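Local coordinates for protein negative regulator of ofd1 (Schizosaccharomyces pombe, PDB 3QTM) that is required for correct translation termination and directly inhibits Ofd1, probably thereby stabilising the hypoxic transcription factor fragment Sre1N, at residues 304-309 / 313-318. Numbering follows the deposited sequence.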
ATOM      1  N   GLN A 304       1.799 -28.556  -6.119  1.00 38.82           N
ATOM      2  CA  GLN A 304       3.171 -28.884  -5.744  1.00 39.69           C
ATOM      3  C   GLN A 304       3.288 -29.380  -4.300  1.00 40.53           C
ATOM      4  O   GLN A 304       4.119 -30.235  -3.986  1.00 39.47           O
ATOM      5  CB  GLN A 304       4.074 -27.668  -5.965  1.00 39.75           C
ATOM      6  CG  GLN A 304       5.483 -27.834  -5.432  1.00 47.25           C
ATOM      7  CD  GLN A 304       6.298 -26.561  -5.564  1.00 58.28           C
ATOM      8  OE1 GLN A 304       6.494 -26.046  -6.672  1.00 56.22           O
ATOM      9  NE2 GLN A 304       6.778 -26.042  -4.430  1.00 56.66           N
ATOM     10  N   ILE A 305       2.442 -28.856  -3.424  1.00 37.97           N
ATOM     11  CA  ILE A 305       2.605 -29.089  -1.992  1.00 39.93           C
ATOM     12  C   ILE A 305       1.543 -30.001  -1.388  1.00 38.94           C
ATOM     13  O   ILE A 305       1.724 -30.533  -0.291  1.00 40.56           O
ATOM     14  CB  ILE A 305       2.607 -27.751  -1.211  1.00 40.70           C
ATOM     15  CG1 ILE A 305       1.235 -27.075  -1.290  1.00 36.30           C
ATOM     16  CG2 ILE A 305       3.692 -26.833  -1.745  1.00 37.10           C
ATOM     17  CD1 ILE A 305       1.006 -26.052  -0.215  1.00 38.05           C
ATOM     18  N   VAL A 306       0.428 -30.171  -2.093  1.00 39.06           N
ATOM     19  CA  VAL A 306      -0.689 -30.933  -1.543  1.00 41.40           C
ATOM     20  C   VAL A 306      -0.264 -32.392  -1.318  1.00 44.40           C
ATOM     21  O   VAL A 306       0.480 -32.960  -2.115  1.00 42.33           O
ATOM     22  CB  VAL A 306      -1.939 -30.836  -2.440  1.00 37.57           C
ATOM     23  CG1 VAL A 306      -1.792 -31.725  -3.663  1.00 37.33           C
ATOM     24  CG2 VAL A 306      -3.201 -31.178  -1.645  1.00 36.59           C
ATOM     25  N   GLN A 307      -0.719 -32.984  -0.219  1.00 44.05           N
ATOM     26  CA  GLN A 307      -0.265 -34.320   0.174  1.00 47.88           C
ATOM     27  C   GLN A 307      -1.183 -35.429  -0.332  1.00 46.55           C
ATOM     28  O   GLN A 307      -0.989 -36.603  -0.030  1.00 49.45           O
ATOM     29  CB  GLN A 307      -0.161 -34.408   1.694  1.00 48.98           C
ATOM     30  CG  GLN A 307       0.910 -33.539   2.309  1.00 50.09           C
ATOM     31  CD  GLN A 307       0.844 -33.554   3.821  1.00 58.66           C
ATOM     32  OE1 GLN A 307      -0.152 -33.127   4.414  1.00 58.75           O
ATOM     33  NE2 GLN A 307       1.903 -34.054   4.458  1.00 61.15           N
ATOM     34  N   ASP A 308      -2.182 -35.044  -1.109  1.00 49.54           N
ATOM     35  CA  ASP A 308      -3.219 -35.961  -1.536  1.00 44.89           C
ATOM     36  C   ASP A 308      -3.304 -35.972  -3.059  1.00 45.82           C
ATOM     37  O   ASP A 308      -3.561 -34.940  -3.692  1.00 43.82           O
ATOM     38  CB  ASP A 308      -4.540 -35.525  -0.903  1.00 47.29           C
ATOM     39  CG  ASP A 308      -5.730 -35.789  -1.787  1.00 49.12           C
ATOM     40  OD1 ASP A 308      -5.754 -36.833  -2.470  1.00 54.31           O
ATOM     41  OD2 ASP A 308      -6.655 -34.953  -1.785  1.00 49.80           O
ATOM     42  N   GLU A 309      -3.083 -37.148  -3.640  1.00 43.80           N
ATOM     43  CA  GLU A 309      -3.070 -37.306  -5.092  1.00 47.00           C
ATOM     44  C   GLU A 309      -4.364 -36.865  -5.771  1.00 46.18           C
ATOM     45  O   GLU A 309      -4.330 -36.313  -6.869  1.00 43.14           O
ATOM     46  CB  GLU A 309      -2.759 -38.755  -5.475  1.00 50.58           C
ATOM     47  CG  GLU A 309      -2.728 -38.988  -6.979  1.00 59.75           C
ATOM     48  CD  GLU A 309      -2.624 -40.460  -7.353  1.00 70.61           C
ATOM     49  OE1 GLU A 309      -2.135 -40.754  -8.468  1.00 71.41           O
ATOM     50  OE2 GLU A 309      -3.032 -41.320  -6.537  1.00 73.20           O
ATOM     51  N   ASP A 313      -4.343 -34.033  -8.541  1.00 41.14           N
ATOM     52  CA  ASP A 313      -4.936 -34.236  -9.861  1.00 39.28           C
ATOM     53  C   ASP A 313      -5.880 -33.098 -10.227  1.00 36.54           C
ATOM     54  O   ASP A 313      -5.844 -32.585 -11.351  1.00 36.87           O
ATOM     55  CB  ASP A 313      -5.706 -35.565  -9.918  1.00 42.55           C
ATOM     56  CG  ASP A 313      -4.788 -36.777 -10.055  1.00 51.81           C
ATOM     57  OD1 ASP A 313      -3.545 -36.610 -10.038  1.00 52.93           O
ATOM     58  OD2 ASP A 313      -5.320 -37.905 -10.177  1.00 59.66           O
ATOM     59  N   ASN A 314      -6.744 -32.725  -9.286  1.00 35.43           N
ATOM     60  CA  ASN A 314      -7.684 -31.624  -9.507  1.00 33.29           C
ATOM     61  C   ASN A 314      -6.967 -30.310  -9.857  1.00 35.09           C
ATOM     62  O   ASN A 314      -7.281 -29.668 -10.865  1.00 33.82           O
ATOM     63  CB  ASN A 314      -8.584 -31.420  -8.287  1.00 34.33           C
ATOM     64  CG  ASN A 314      -9.568 -32.559  -8.087  1.00 36.22           C
ATOM     65  OD1 ASN A 314      -9.936 -33.257  -9.034  1.00 34.27           O
ATOM     66  ND2 ASN A 314      -9.999 -32.749  -6.852  1.00 34.18           N
ATOM     67  N   TYR A 315      -6.003 -29.926  -9.024  1.00 33.06           N
ATOM     68  CA  TYR A 315      -5.257 -28.692  -9.232  1.00 31.44           C
ATOM     69  C   TYR A 315      -4.612 -28.655 -10.622  1.00 35.90           C
ATOM     70  O   TYR A 315      -4.714 -27.650 -11.333  1.00 32.53           O
ATOM     71  CB  TYR A 315      -4.186 -28.519  -8.153  1.00 31.20           C
ATOM     72  CG  TYR A 315      -4.726 -28.410  -6.737  1.00 32.52           C
ATOM     73  CD1 TYR A 315      -5.890 -27.691  -6.464  1.00 29.85           C
ATOM     74  CD2 TYR A 315      -4.053 -28.998  -5.671  1.00 30.96           C
ATOM     75  CE1 TYR A 315      -6.380 -27.582  -5.169  1.00 28.69           C
ATOM     76  CE2 TYR A 315      -4.529 -28.885  -4.366  1.00 32.55           C
ATOM     77  CZ  TYR A 315      -5.697 -28.182  -4.123  1.00 32.24           C
ATOM     78  OH  TYR A 315      -6.178 -28.069  -2.830  1.00 33.97           O
ATOM     79  N   LEU A 316      -3.959 -29.753 -11.004  1.00 34.92           N
ATOM     80  CA  LEU A 316      -3.237 -29.804 -12.273  1.00 34.27           C
ATOM     81  C   LEU A 316      -4.179 -29.637 -13.459  1.00 36.13           C
ATOM     82  O   LEU A 316      -3.852 -28.933 -14.415  1.00 31.71           O
ATOM     83  CB  LEU A 316      -2.442 -31.106 -12.402  1.00 36.66           C
ATOM     84  CG  LEU A 316      -1.274 -31.243 -11.419  1.00 42.43           C
ATOM     85  CD1 LEU A 316      -0.583 -32.616 -11.528  1.00 37.66           C
ATOM     86  CD2 LEU A 316      -0.271 -30.107 -11.608  1.00 40.28           C
ATOM     87  N   LYS A 317      -5.344 -30.283 -13.395  1.00 33.88           N
ATOM     88  CA  LYS A 317      -6.340 -30.140 -14.447  1.00 35.89           C
ATOM     89  C   LYS A 317      -6.799 -28.689 -14.549  1.00 33.21           C
ATOM     90  O   LYS A 317      -6.890 -28.139 -15.644  1.00 32.90           O
ATOM     91  CB  LYS A 317      -7.556 -31.045 -14.215  1.00 34.84           C
ATOM     92  CG  LYS A 317      -8.389 -31.224 -15.490  1.00 46.17           C
ATOM     93  CD  LYS A 317      -9.795 -31.788 -15.254  1.00 52.07           C
ATOM     94  CE  LYS A 317     -10.580 -31.817 -16.580  1.00 66.08           C
ATOM     95  NZ  LYS A 317     -12.063 -31.980 -16.443  1.00 65.09           N
ATOM     96  N   GLU A 318      -7.093 -28.079 -13.404  1.00 30.75           N
ATOM     97  CA  GLU A 318      -7.508 -26.671 -13.379  1.00 34.59           C
ATOM     98  C   GLU A 318      -6.456 -25.743 -14.004  1.00 31.10           C
ATOM     99  O   GLU A 318      -6.795 -24.852 -14.774  1.00 29.37           O
ATOM    100  CB  GLU A 318      -7.859 -26.222 -11.955  1.00 30.36           C
ATOM    101  CG  GLU A 318      -9.148 -26.840 -11.426  1.00 33.12           C
ATOM    102  CD  GLU A 318      -9.537 -26.319 -10.049  1.00 35.49           C
ATOM    103  OE1 GLU A 318      -8.710 -26.416  -9.118  1.00 30.93           O
ATOM    104  OE2 GLU A 318     -10.671 -25.804  -9.901  1.00 37.91           O
TER
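Val306 and Tyr315 make the apolar part of the turn between helices 292-305 and 309-328. The valine meets the tyrosine at the edge of the ring: CB of Val306 lies in the ring plane, 3.8 Å from CE2 of Tyr315, while CG2 of Val306 reaches the same CE2 and CG1 of Val306 touches both CE2 and CD2. With CG of Tyr315 anti to its carbonyl carbon (chi1 -62°), the ring extends back from its helix to meet the turn, a span that suits a long, flat side chain with a carbon edge. Val306 is the first residue to leave helical geometry, and its short branched side chain gives the turn a compact apolar surface there.

The polar part is the first turn of the second helix. Asp313 N donates to Glu309 O over 2.8 Å, nearly straight at 165°, with the donor tilted 27° from the carbonyl plane; this is the i to i+4 bond of an alpha-helix. OD1 of Asp313 comes within 3.3 Å of Glu309 O, but both are acceptors and no bond forms; the same OD1 stands 4.0 Å from CG of Glu309. The extended Glu309 chain carries its own carboxylate outward, leaving OE1 of Glu309 4.6 Å from OD2 of Asp313. Two like charges can probably be tolerated because both residues are exposed to solvent, and acidic groups suit a helix N-terminus, whose dipole should partly offset their charge. Asp308 is the N-cap, its carboxylate binding Ser311 OG and, weakly, Ala310 N.

The turn joins helix 292-305 to helix 309-328 at the surface of the TPR-like C-terminal region. Tyr315 also packs on Leu302 and Ala303 of the first helix, whereas Ile305 faces helix 262-285 through Ala268 and Ser269.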